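Local structure of prophenoloxidase b (Marsupenaeus japonicus, 3WKY) at residues A[67-72]-A[109-114]; A[58-63]-A[81-86]. The protein is the hemolymph-type precursor of a type 3 copper phenoloxidase, which probably hydroxylates monophenols and oxidises o-diphenols at its dicopper site. All coordinates share one frame; numbering follows the deposited sequence. Where two conformers were deposited one is given.

Contact 1: A[67-72]-A[109-114]; sequences IPFFAF and SAVFLA. With CUO (Cu2-o2 cluster), chain J.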
loop_
_atom_site.group_PDB
_atom_site.type_symbol
_atom_site.label_atom_id
_atom_site.label_comp_id
_atom_site.label_asym_id
_atom_site.label_seq_id
_atom_site.Cartn_x
_atom_site.Cartn_y
_atom_site.Cartn_z
ATOM N N ILE A 67 -2.269 -36.435 -17.772
ATOM C CA ILE A 67 -1.607 -35.404 -16.977
ATOM C C ILE A 67 -0.175 -35.856 -16.714
ATOM O O ILE A 67 0.127 -37.050 -16.828
ATOM C CB ILE A 67 -2.321 -35.132 -15.625
ATOM C CG1 ILE A 67 -2.316 -36.377 -14.739
ATOM C CG2 ILE A 67 -3.754 -34.603 -15.845
ATOM C CD1 ILE A 67 -2.866 -36.133 -13.336
ATOM N N PRO A 68 0.712 -34.910 -16.368
ATOM C CA PRO A 68 2.090 -35.310 -16.052
ATOM C C PRO A 68 2.198 -36.069 -14.731
ATOM O O PRO A 68 1.244 -36.099 -13.948
ATOM C CB PRO A 68 2.824 -33.962 -15.925
ATOM C CG PRO A 68 1.975 -32.977 -16.670
ATOM C CD PRO A 68 0.563 -33.445 -16.447
ATOM N N PHE A 69 3.360 -36.684 -14.493
ATOM C CA PHE A 69 3.720 -37.162 -13.162
ATOM C C PHE A 69 4.190 -35.961 -12.346
ATOM O O PHE A 69 5.223 -35.342 -12.658
ATOM C CB PHE A 69 4.856 -38.200 -13.262
ATOM C CG PHE A 69 5.567 -38.479 -11.960
ATOM C CD1 PHE A 69 4.861 -38.798 -10.811
ATOM C CD2 PHE A 69 6.965 -38.467 -11.902
ATOM C CE1 PHE A 69 5.520 -39.058 -9.618
ATOM C CE2 PHE A 69 7.631 -38.740 -10.715
ATOM C CZ PHE A 69 6.915 -39.032 -9.569
ATOM N N PHE A 70 3.435 -35.629 -11.306
ATOM C CA PHE A 70 3.767 -34.499 -10.451
ATOM C C PHE A 70 4.576 -34.985 -9.257
ATOM O O PHE A 70 4.029 -35.352 -8.211
ATOM C CB PHE A 70 2.488 -33.784 -10.030
ATOM C CG PHE A 70 1.799 -33.094 -11.167
ATOM C CD1 PHE A 70 2.515 -32.266 -12.019
ATOM C CD2 PHE A 70 0.457 -33.315 -11.422
ATOM C CE1 PHE A 70 1.892 -31.638 -13.087
ATOM C CE2 PHE A 70 -0.171 -32.689 -12.482
ATOM C CZ PHE A 70 0.546 -31.856 -13.316
ATOM N N ALA A 71 5.895 -34.991 -9.439
ATOM C CA ALA A 71 6.800 -35.682 -8.542
ATOM C C ALA A 71 6.771 -35.191 -7.097
ATOM O O ALA A 71 7.080 -35.952 -6.179
ATOM C CB ALA A 71 8.219 -35.636 -9.104
ATOM N N PHE A 72 6.390 -33.933 -6.883
ATOM C CA PHE A 72 6.441 -33.364 -5.534
ATOM C C PHE A 72 5.140 -33.575 -4.784
ATOM O O PHE A 72 5.054 -33.296 -3.584
ATOM C CB PHE A 72 6.790 -31.868 -5.593
ATOM C CG PHE A 72 8.035 -31.585 -6.379
ATOM C CD1 PHE A 72 9.282 -31.747 -5.799
ATOM C CD2 PHE A 72 7.961 -31.200 -7.716
ATOM C CE1 PHE A 72 10.427 -31.521 -6.529
ATOM C CE2 PHE A 72 9.107 -30.972 -8.452
ATOM C CZ PHE A 72 10.342 -31.123 -7.852
ATOM N N SER A 109 1.030 -42.593 -18.356
ATOM C CA SER A 109 2.282 -42.913 -19.029
ATOM C C SER A 109 3.509 -42.334 -18.328
ATOM O O SER A 109 4.551 -42.989 -18.295
ATOM C CB SER A 109 2.247 -42.531 -20.512
ATOM O OG SER A 109 1.838 -41.194 -20.696
ATOM N N ALA A 110 3.391 -41.140 -17.757
ATOM C CA ALA A 110 4.529 -40.539 -17.057
ATOM C C ALA A 110 4.809 -41.263 -15.741
ATOM O O ALA A 110 5.964 -41.438 -15.349
ATOM C CB ALA A 110 4.311 -39.033 -16.834
ATOM N N VAL A 111 3.748 -41.690 -15.066
ATOM C CA VAL A 111 3.880 -42.500 -13.865
ATOM C C VAL A 111 4.546 -43.836 -14.224
ATOM O O VAL A 111 5.430 -44.316 -13.507
ATOM C CB VAL A 111 2.506 -42.722 -13.190
ATOM C CG1 VAL A 111 2.568 -43.839 -12.141
ATOM C CG2 VAL A 111 2.012 -41.415 -12.552
ATOM N N PHE A 112 4.152 -44.405 -15.361
ATOM C CA PHE A 112 4.757 -45.650 -15.859
ATOM C C PHE A 112 6.266 -45.494 -16.074
ATOM O O PHE A 112 7.066 -46.292 -15.560
ATOM C CB PHE A 112 4.063 -46.079 -17.158
ATOM C CG PHE A 112 4.632 -47.331 -17.775
ATOM C CD1 PHE A 112 4.268 -48.583 -17.292
ATOM C CD2 PHE A 112 5.517 -47.254 -18.842
ATOM C CE1 PHE A 112 4.778 -49.738 -17.863
ATOM C CE2 PHE A 112 6.040 -48.407 -19.416
ATOM C CZ PHE A 112 5.670 -49.651 -18.924
ATOM N N LEU A 113 6.652 -44.466 -16.829
ATOM C CA LEU A 113 8.059 -44.160 -17.075
ATOM C C LEU A 113 8.860 -43.904 -15.807
ATOM O O LEU A 113 9.988 -44.387 -15.679
ATOM C CB LEU A 113 8.197 -42.966 -18.027
ATOM C CG LEU A 113 7.768 -43.256 -19.459
ATOM C CD1 LEU A 113 7.848 -42.007 -20.299
ATOM C CD2 LEU A 113 8.657 -44.361 -20.046
ATOM N N ALA A 114 8.296 -43.143 -14.873
ATOM C CA ALA A 114 8.999 -42.846 -13.621
ATOM C C ALA A 114 9.270 -44.127 -12.841
ATOM O O ALA A 114 10.383 -44.354 -12.362
ATOM C CB ALA A 114 8.191 -41.865 -12.773
HETATM CU CU1 CUO J . 15.454 -31.162 -7.089
HETATM CU CU2 CUO J . 13.250 -28.743 -5.585
HETATM O O1 CUO J . 13.959 -30.567 -5.905
HETATM O O2 CUO J . 13.600 -29.918 -7.389
HETATM O O HOH W 1 1.271 -38.913 -18.615
#
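Phe69 packs on the first turn and a half of helix 109-122, and three apolar pairs carry the contact. Ala110 CB lies against the backbone and CB of Phe69, 3.4 Å from Phe69 N, the closest approach here, and 3.7 Å from Phe69 CB. One turn on, Ala114 CB takes the ring obliquely at CD2 and CE2, 3.7 Å from Phe69 CD2. Phe69 CD1 lies a looser 4.2 Å from Val111 CG2. In Phe69, CG stands anti to the backbone N (chi1 164°), beside the carbonyl carbon. Ala71 CA lies 3.5 Å above one face of the Phe69 ring, offset toward the rim.

The polar link runs through a single water. It donates to Ile67 O at 2.8 Å and accepts from Ala110 N at 3.2 Å, tying a loop carbonyl to the start of the helix.

Segment 67-72 carries on to the copper site, where Phe72 CZ is 3.5 Å from O2 of the Cu2-O2 cluster, a position consistent with a placeholder phenylalanine covering the dicopper site, as in arthropod hemocyanins.

Within the hemocyanin-type all-alpha domain, Val80 of helix 74-89 touches Phe69, Val111 and Ala114 together, while Phe72 stacks on His361 of helix 356-365.

Contact 2: A[58-63]-A[81-86]; sequences GSALSI and KDLSKV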
loop_
_atom_site.group_PDB
_atom_site.type_symbol
_atom_site.label_atom_id
_atom_site.label_comp_id
_atom_site.label_asym_id
_atom_site.label_seq_id
_atom_site.Cartn_x
_atom_site.Cartn_y
_atom_site.Cartn_z
ATOM N N GLY A 58 -1.477 -51.483 -5.604
ATOM C CA GLY A 58 -1.662 -50.397 -4.661
ATOM C C GLY A 58 -2.453 -49.250 -5.268
ATOM O O GLY A 58 -3.533 -49.460 -5.819
ATOM N N SER A 59 -1.906 -48.038 -5.195
ATOM C CA SER A 59 -2.606 -46.857 -5.691
ATOM C C SER A 59 -2.181 -46.481 -7.108
ATOM O O SER A 59 -2.577 -45.429 -7.610
ATOM C CB SER A 59 -2.362 -45.666 -4.764
ATOM O OG SER A 59 -0.988 -45.296 -4.780
ATOM N N ALA A 60 -1.386 -47.336 -7.749
ATOM C CA ALA A 60 -0.816 -47.013 -9.065
ATOM C C ALA A 60 -1.835 -46.555 -10.108
ATOM O O ALA A 60 -1.557 -45.661 -10.910
ATOM C CB ALA A 60 -0.007 -48.189 -9.602
ATOM N N LEU A 61 -3.011 -47.173 -10.097
ATOM C CA LEU A 61 -4.022 -46.904 -11.118
ATOM C C LEU A 61 -4.853 -45.656 -10.827
ATOM O O LEU A 61 -5.642 -45.230 -11.666
ATOM C CB LEU A 61 -4.950 -48.116 -11.273
ATOM C CG LEU A 61 -4.597 -49.176 -12.320
ATOM C CD1 LEU A 61 -3.131 -49.530 -12.292
ATOM C CD2 LEU A 61 -5.443 -50.430 -12.109
ATOM N N SER A 62 -4.681 -45.080 -9.641
ATOM C CA SER A 62 -5.481 -43.923 -9.227
ATOM C C SER A 62 -5.141 -42.625 -9.968
ATOM O O SER A 62 -5.922 -41.675 -9.946
ATOM C CB SER A 62 -5.358 -43.693 -7.721
ATOM O OG SER A 62 -4.075 -43.194 -7.378
ATOM N N ILE A 63 -3.981 -42.569 -10.610
ATOM C CA ILE A 63 -3.613 -41.369 -11.357
ATOM C C ILE A 63 -4.155 -41.472 -12.776
ATOM O O ILE A 63 -3.795 -42.385 -13.516
ATOM C CB ILE A 63 -2.084 -41.148 -11.399
ATOM C CG1 ILE A 63 -1.477 -41.305 -10.001
ATOM C CG2 ILE A 63 -1.756 -39.783 -12.015
ATOM C CD1 ILE A 63 -2.061 -40.401 -8.942
ATOM N N LYS A 81 5.675 -45.134 -6.423
ATOM C CA LYS A 81 6.254 -46.063 -5.461
ATOM C C LYS A 81 5.505 -47.402 -5.493
ATOM O O LYS A 81 6.121 -48.472 -5.432
ATOM C CB LYS A 81 6.190 -45.474 -4.058
ATOM C CG LYS A 81 6.896 -46.302 -2.995
ATOM C CD LYS A 81 6.671 -45.701 -1.608
ATOM C CE LYS A 81 7.547 -46.391 -0.577
ATOM N NZ LYS A 81 7.317 -45.839 0.777
ATOM N N ASP A 82 4.181 -47.337 -5.596
ATOM C CA ASP A 82 3.354 -48.547 -5.608
ATOM C C ASP A 82 3.541 -49.386 -6.880
ATOM O O ASP A 82 3.603 -50.614 -6.805
ATOM C CB ASP A 82 1.872 -48.209 -5.404
ATOM C CG ASP A 82 1.563 -47.741 -3.989
ATOM O OD1 ASP A 82 2.465 -47.809 -3.127
ATOM O OD2 ASP A 82 0.410 -47.311 -3.740
ATOM N N LEU A 83 3.638 -48.733 -8.038
ATOM C CA LEU A 83 3.899 -49.432 -9.300
ATOM C C LEU A 83 5.308 -50.017 -9.353
ATOM O O LEU A 83 5.498 -51.176 -9.731
ATOM C CB LEU A 83 3.692 -48.509 -10.500
ATOM C CG LEU A 83 3.909 -49.133 -11.880
ATOM C CD1 LEU A 83 3.039 -50.378 -12.065
ATOM C CD2 LEU A 83 3.647 -48.124 -12.996
ATOM N N SER A 84 6.303 -49.215 -8.985
ATOM C CA SER A 84 7.679 -49.692 -9.015
ATOM C C SER A 84 7.862 -50.876 -8.068
ATOM O O SER A 84 8.688 -51.750 -8.325
ATOM C CB SER A 84 8.662 -48.566 -8.671
ATOM O OG SER A 84 8.428 -48.079 -7.367
ATOM N N LYS A 85 7.095 -50.901 -6.980
ATOM C CA LYS A 85 7.189 -51.986 -6.006
ATOM C C LYS A 85 6.951 -53.337 -6.680
ATOM O O LYS A 85 7.676 -54.303 -6.435
ATOM C CB LYS A 85 6.189 -51.783 -4.865
ATOM C CG LYS A 85 6.081 -52.979 -3.909
ATOM C CD LYS A 85 4.976 -52.786 -2.884
ATOM C CE LYS A 85 4.698 -54.072 -2.113
ATOM N NZ LYS A 85 5.863 -54.505 -1.300
ATOM N N VAL A 86 5.943 -53.390 -7.545
ATOM C CA VAL A 86 5.630 -54.609 -8.277
ATOM C C VAL A 86 6.739 -54.957 -9.267
ATOM O O VAL A 86 7.131 -56.119 -9.370
ATOM C CB VAL A 86 4.265 -54.501 -9.000
ATOM C CG1 VAL A 86 3.962 -55.778 -9.772
ATOM C CG2 VAL A 86 3.164 -54.210 -7.998
#
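Asp82 lays its carboxylate over the backbone of Gly58 and Ser59, and one oxygen, OD2, does the gripping. Ser59 N donates to Asp82 OD2 at 2.8 Å with an N-H...O angle of 161°, a fairly straight bond on the anti side of the carboxylate. From the same residue, Ser59 OG donates to Asp82 OD2 at 2.7 Å but arrives from above the carboxylate plane, 40° out of it. Two donors on one oxygen thus fix the acid against the loop, which would probably favour the carboxylate form. The Asp82 side chain leaves the helix toward the loop, with CG anti to the carbonyl carbon (chi1 -70°). A CB on Gly58, whose phi is positive, would clash at 2.7 Å from Asp82 OD2.

Beyond the polar pair, Ala60 CB meets Leu83 CB at 3.8 Å. The loop also closes on itself, since Ser59 O accepts from Ser62 N and, at 2.7 Å, from Ser62 OG.

In this hemocyanin-type all-alpha domain, the loop after helix 51-54 is thereby pinned to helix 74-89, into which it leads. Asp82 OD1 accepts from Gln78 NE2 one turn earlier on that helix, and Leu83, buried, also touches Ala115 of helix 109-122.

How the contacts relate
Both contacts fasten the long loop between helices 51-54 and 74-89 to a neighbouring helix, but at different depths. All the touching residues of contact 1 are buried and its centre is about 17 Å from that of the chain; contact 2 is partly buried, its centre about 25 Å out. Chemistry follows place: methyls, a phenyl ring and one bridging water within, a doubly gripped carboxylate toward the surface with a small buried apolar pair beside it. The segments alternate along the sequence, and the centres of contacts 1 and 2 are about 11 Å apart. They meet directly where Leu83 CD2 packs 3.9 Å from Phe112 CA, joining helices 74-89 and 109-122. Only contact 1 continues to the copper cluster.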